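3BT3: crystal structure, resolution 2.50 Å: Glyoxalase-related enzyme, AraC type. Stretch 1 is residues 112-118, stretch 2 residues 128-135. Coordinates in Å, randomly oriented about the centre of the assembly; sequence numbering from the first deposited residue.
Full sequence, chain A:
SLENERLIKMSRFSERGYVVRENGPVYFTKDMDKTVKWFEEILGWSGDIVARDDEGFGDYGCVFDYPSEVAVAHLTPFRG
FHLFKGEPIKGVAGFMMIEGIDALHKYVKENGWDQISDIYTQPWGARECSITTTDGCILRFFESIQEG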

ATOM      1  N   GLY A 112     -14.397  -0.399 -21.769  1.00 40.65           N
ATOM      2  CA  GLY A 112     -14.364   0.978 -22.221  1.00 39.74           C
ATOM      3  C   GLY A 112     -13.295   1.925 -21.728  1.00 39.58           C
ATOM      4  O   GLY A 112     -13.282   3.088 -22.127  1.00 40.17           O
ATOM      5  N   TRP A 113     -12.398   1.455 -20.872  1.00 37.23           N
ATOM      6  CA  TRP A 113     -11.349   2.329 -20.378  1.00 35.34           C
ATOM      7  C   TRP A 113     -10.157   2.265 -21.342  1.00 37.83           C
ATOM      8  O   TRP A 113      -9.617   1.187 -21.603  1.00 38.67           O
ATOM      9  N   ASP A 114      -9.760   3.417 -21.878  1.00 37.70           N
ATOM     10  CA  ASP A 114      -8.655   3.469 -22.826  1.00 38.89           C
ATOM     11  C   ASP A 114      -7.331   3.952 -22.272  1.00 37.32           C
ATOM     12  O   ASP A 114      -6.316   3.884 -22.962  1.00 35.84           O
ATOM     13  N   GLN A 115      -7.337   4.438 -21.033  1.00 34.86           N
ATOM     14  CA  GLN A 115      -6.115   4.919 -20.411  1.00 33.24           C
ATOM     15  C   GLN A 115      -5.391   3.781 -19.694  1.00 32.63           C
ATOM     16  O   GLN A 115      -5.280   3.755 -18.463  1.00 33.04           O
ATOM     17  N   ILE A 116      -4.916   2.837 -20.494  1.00 31.18           N
ATOM     18  CA  ILE A 116      -4.178   1.669 -20.038  1.00 30.70           C
ATOM     19  C   ILE A 116      -3.040   1.526 -21.049  1.00 31.86           C
ATOM     20  O   ILE A 116      -3.281   1.479 -22.249  1.00 32.16           O
ATOM     21  N   SER A 117      -1.805   1.485 -20.571  1.00 31.91           N
ATOM     22  CA  SER A 117      -0.657   1.351 -21.459  1.00 31.61           C
ATOM     23  C   SER A 117      -0.621  -0.060 -22.024  1.00 31.03           C
ATOM     24  O   SER A 117      -1.318  -0.946 -21.533  1.00 30.04           O
ATOM     25  N   ASP A 118       0.182  -0.267 -23.059  1.00 31.27           N
ATOM     26  CA  ASP A 118       0.314  -1.597 -23.638  1.00 33.26           C
ATOM     27  C   ASP A 118       1.147  -2.449 -22.683  1.00 33.00           C
ATOM     28  O   ASP A 118       1.846  -1.924 -21.819  1.00 32.31           O
ATOM     29  N   GLU A 128       4.556  -6.007 -17.799  1.00 33.82           N
ATOM     30  CA  GLU A 128       3.763  -5.062 -17.050  1.00 35.46           C
ATOM     31  C   GLU A 128       3.004  -4.082 -17.927  1.00 34.93           C
ATOM     32  O   GLU A 128       3.209  -4.010 -19.137  1.00 33.51           O
ATOM     33  N   CYS A 129       2.093  -3.362 -17.288  1.00 34.02           N
ATOM     34  CA  CYS A 129       1.304  -2.330 -17.933  1.00 34.10           C
ATOM     35  C   CYS A 129       0.748  -1.507 -16.785  1.00 32.05           C
ATOM     36  O   CYS A 129       0.520  -2.030 -15.694  1.00 31.68           O
ATOM     37  N   SER A 130       0.568  -0.216 -17.013  1.00 29.81           N
ATOM     38  CA  SER A 130       0.032   0.634 -15.973  1.00 28.42           C
ATOM     39  C   SER A 130      -1.315   1.203 -16.404  1.00 28.27           C
ATOM     40  O   SER A 130      -1.583   1.380 -17.591  1.00 28.66           O
ATOM     41  N   ILE A 131      -2.172   1.458 -15.424  1.00 28.30           N
ATOM     42  CA  ILE A 131      -3.501   1.979 -15.683  1.00 27.93           C
ATOM     43  C   ILE A 131      -3.651   3.288 -14.940  1.00 29.08           C
ATOM     44  O   ILE A 131      -3.151   3.431 -13.831  1.00 30.76           O
ATOM     45  N   THR A 132      -4.323   4.245 -15.564  1.00 28.42           N
ATOM     46  CA  THR A 132      -4.574   5.528 -14.936  1.00 27.57           C
ATOM     47  C   THR A 132      -6.001   5.422 -14.411  1.00 28.63           C
ATOM     48  O   THR A 132      -6.900   5.054 -15.163  1.00 28.63           O
ATOM     49  N   THR A 133      -6.211   5.726 -13.131  1.00 27.64           N
ATOM     50  CA  THR A 133      -7.550   5.626 -12.556  1.00 27.86           C
ATOM     51  C   THR A 133      -8.382   6.849 -12.875  1.00 27.70           C
ATOM     52  O   THR A 133      -7.878   7.816 -13.444  1.00 26.57           O
ATOM     53  N   THR A 134      -9.653   6.800 -12.489  1.00 29.53           N
ATOM     54  CA  THR A 134     -10.577   7.909 -12.722  1.00 31.75           C
ATOM     55  C   THR A 134     -10.130   9.121 -11.920  1.00 32.39           C
ATOM     56  O   THR A 134     -10.568  10.233 -12.179  1.00 33.81           O
ATOM     57  N   ASP A 135      -9.256   8.895 -10.945  1.00 32.64           N
ATOM     58  CA  ASP A 135      -8.768   9.976 -10.100  1.00 32.66           C
ATOM     59  C   ASP A 135      -7.423  10.516 -10.555  1.00 32.27           C
ATOM     60  O   ASP A 135      -6.933  11.496 -10.008  1.00 31.02           O
TER

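The apolar centre of this contact is built around Ile116, which faces the strand 128-132 across a single beta bridge to Ile131, the two CA atoms 4.4 Å apart. Ile116 leaves its backbone sideways to the strand, yet its chi1 t, chi2 p rotamer brings the end of the chain nearer: CD1 of Ile116 lies 3.2 Å from CG1 of Ile131 and 3.5 Å from SG of Cys129. These are tight distances, and they set the first rule of the contact: a CB that does not point at its neighbour can still fill the centre if the rotamer carries its tip there. Cys129, chi1 p, points toward stretch 1, whereas Ile131, in m and t, stands sideways; its CG1 meets Ile116 and its CG2 reaches Trp113, 4.0 Å from CD1 of the indole.

Trp113 extends this apolar patch and begins the polar one. With chi1 t and chi2 near -105°, its CB points toward the strand and the ring reaches past Ile131 to the turn that follows, where CH2 of Trp113 comes within 3.9 Å of CA of Thr134. The ring edge carries the polar group: NE1 of Trp113 gives a weak hydrogen bond to O of Thr132 at 2.9 Å, and another weak one to O of Gln115 in its own stretch at 3.3 Å. At N-H...O angles of about 125°, neither acceptor lies in line with the N-H.

That same Gln115 O does firmer work across the interface, accepting from N of Thr132 at 3.1 Å in a nearly straight bond. The side chains of these two residues meet loosely: Gln115 (m, t) and Thr132 (m) both point toward the opposing stretch, with OE1 of Gln115 3.9 Å from CG2 of Thr132, a contact of packing and not of polarity.

Beyond Ile116, one of the two backbone bonds remains and a side chain supplies the other. N of Ser117 donates to O of Ser130 at 3.0 Å, but the return bond, from N of Ser130, goes to OG of Ser117, also at 3.0 Å. The p rotamer places that hydroxyl against the strand, 3.4 Å from CA of Cys129, and lets OG donate to O of Asp118 at 3.2 Å. One serine thus accepts across the contact and donates within its own stretch. Ser130 itself points away, also in p. At the margin, Asp118 turns its side chain away and offers its backbone, with O of Asp118 3.6 Å from CB of Cys129.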

ATOM      1  CB  TRP A 113     -10.947   1.899 -18.973  1.00 30.96           C
ATOM      2  CG  TRP A 113     -10.120   2.904 -18.268  1.00 27.60           C
ATOM      3  CD1 TRP A 113      -8.784   2.843 -18.035  1.00 26.01           C
ATOM      4  CD2 TRP A 113     -10.572   4.139 -17.709  1.00 24.72           C
ATOM      5  NE1 TRP A 113      -8.369   3.964 -17.365  1.00 28.07           N
ATOM      6  CE2 TRP A 113      -9.449   4.779 -17.152  1.00 25.95           C
ATOM      7  CE3 TRP A 113     -11.822   4.766 -17.625  1.00 23.39           C
ATOM      8  CZ2 TRP A 113      -9.534   6.020 -16.515  1.00 27.01           C
ATOM      9  CZ3 TRP A 113     -11.909   6.004 -16.991  1.00 25.06           C
ATOM     10  CH2 TRP A 113     -10.771   6.617 -16.444  1.00 24.84           C
ATOM     11  CB  ASP A 114      -9.026   4.324 -24.042  1.00 42.50           C
ATOM     12  CG  ASP A 114      -9.791   3.533 -25.087  1.00 48.32           C
ATOM     13  OD1 ASP A 114      -9.375   2.381 -25.364  1.00 50.61           O
ATOM     14  OD2 ASP A 114     -10.795   4.052 -25.634  1.00 49.28           O
ATOM     15  CB  GLN A 115      -6.427   6.046 -19.432  1.00 33.81           C
ATOM     16  CG  GLN A 115      -7.181   7.206 -20.043  1.00 32.49           C
ATOM     17  CD  GLN A 115      -7.425   8.307 -19.032  1.00 35.83           C
ATOM     18  OE1 GLN A 115      -6.488   8.968 -18.585  1.00 38.61           O
ATOM     19  NE2 GLN A 115      -8.686   8.503 -18.652  1.00 36.61           N
ATOM     20  CB  ILE A 116      -5.070   0.400 -20.072  1.00 31.03           C
ATOM     21  CG1 ILE A 116      -4.217  -0.869 -20.056  1.00 32.50           C
ATOM     22  CG2 ILE A 116      -5.915   0.392 -21.327  1.00 30.37           C
ATOM     23  CD1 ILE A 116      -3.420  -1.068 -18.808  1.00 34.18           C
ATOM     24  CB  SER A 117       0.645   1.601 -20.694  1.00 32.37           C
ATOM     25  OG  SER A 117       0.951   0.490 -19.873  1.00 30.06           O
ATOM     26  CB  ASP A 118       1.011  -1.530 -25.007  1.00 36.95           C
ATOM     27  CG  ASP A 118       0.071  -1.101 -26.137  1.00 41.86           C
ATOM     28  OD1 ASP A 118      -0.879  -1.858 -26.455  1.00 44.12           O
ATOM     29  OD2 ASP A 118       0.286  -0.008 -26.708  1.00 42.29           O
ATOM     30  CB  GLU A 128       4.659  -4.308 -16.062  1.00 38.98           C
ATOM     31  CG  GLU A 128       4.925  -2.847 -16.377  1.00 44.98           C
ATOM     32  CD  GLU A 128       5.443  -2.077 -15.161  1.00 50.46           C
ATOM     33  OE1 GLU A 128       6.447  -2.519 -14.558  1.00 51.93           O
ATOM     34  OE2 GLU A 128       4.846  -1.033 -14.807  1.00 50.62           O
ATOM     35  CB  CYS A 129       0.164  -2.922 -18.772  1.00 34.32           C
ATOM     36  SG  CYS A 129      -1.219  -3.605 -17.839  1.00 41.23           S
ATOM     37  CB  SER A 130       1.033   1.742 -15.620  1.00 27.07           C
ATOM     38  OG  SER A 130       1.444   2.459 -16.763  1.00 26.18           O
ATOM     39  CB  ILE A 131      -4.579   1.001 -15.170  1.00 28.87           C
ATOM     40  CG1 ILE A 131      -4.331  -0.379 -15.779  1.00 30.89           C
ATOM     41  CG2 ILE A 131      -5.981   1.504 -15.522  1.00 24.90           C
ATOM     42  CD1 ILE A 131      -5.331  -1.434 -15.356  1.00 34.35           C
ATOM     43  CB  THR A 132      -4.499   6.667 -15.954  1.00 28.33           C
ATOM     44  OG1 THR A 132      -3.198   6.685 -16.556  1.00 28.00           O
ATOM     45  CG2 THR A 132      -4.763   8.001 -15.268  1.00 25.82           C
ATOM     46  CB  THR A 133      -7.518   5.481 -11.018  1.00 28.05           C
ATOM     47  OG1 THR A 133      -7.068   6.708 -10.417  1.00 27.59           O
ATOM     48  CG2 THR A 133      -6.602   4.357 -10.624  1.00 27.43           C
ATOM     49  CB  THR A 134     -12.034   7.555 -12.292  1.00 31.94           C
ATOM     50  OG1 THR A 134     -12.923   8.604 -12.692  1.00 33.94           O
ATOM     51  CG2 THR A 134     -12.132   7.406 -10.780  1.00 32.50           C
ATOM     52  CB  ASP A 135      -8.664   9.487  -8.655  1.00 33.63           C
ATOM     53  CG  ASP A 135     -10.004   9.063  -8.093  1.00 36.98           C
ATOM     54  OD1 ASP A 135     -10.157   7.890  -7.687  1.00 35.49           O
ATOM     55  OD2 ASP A 135     -10.915   9.914  -8.067  1.00 39.04           O
TER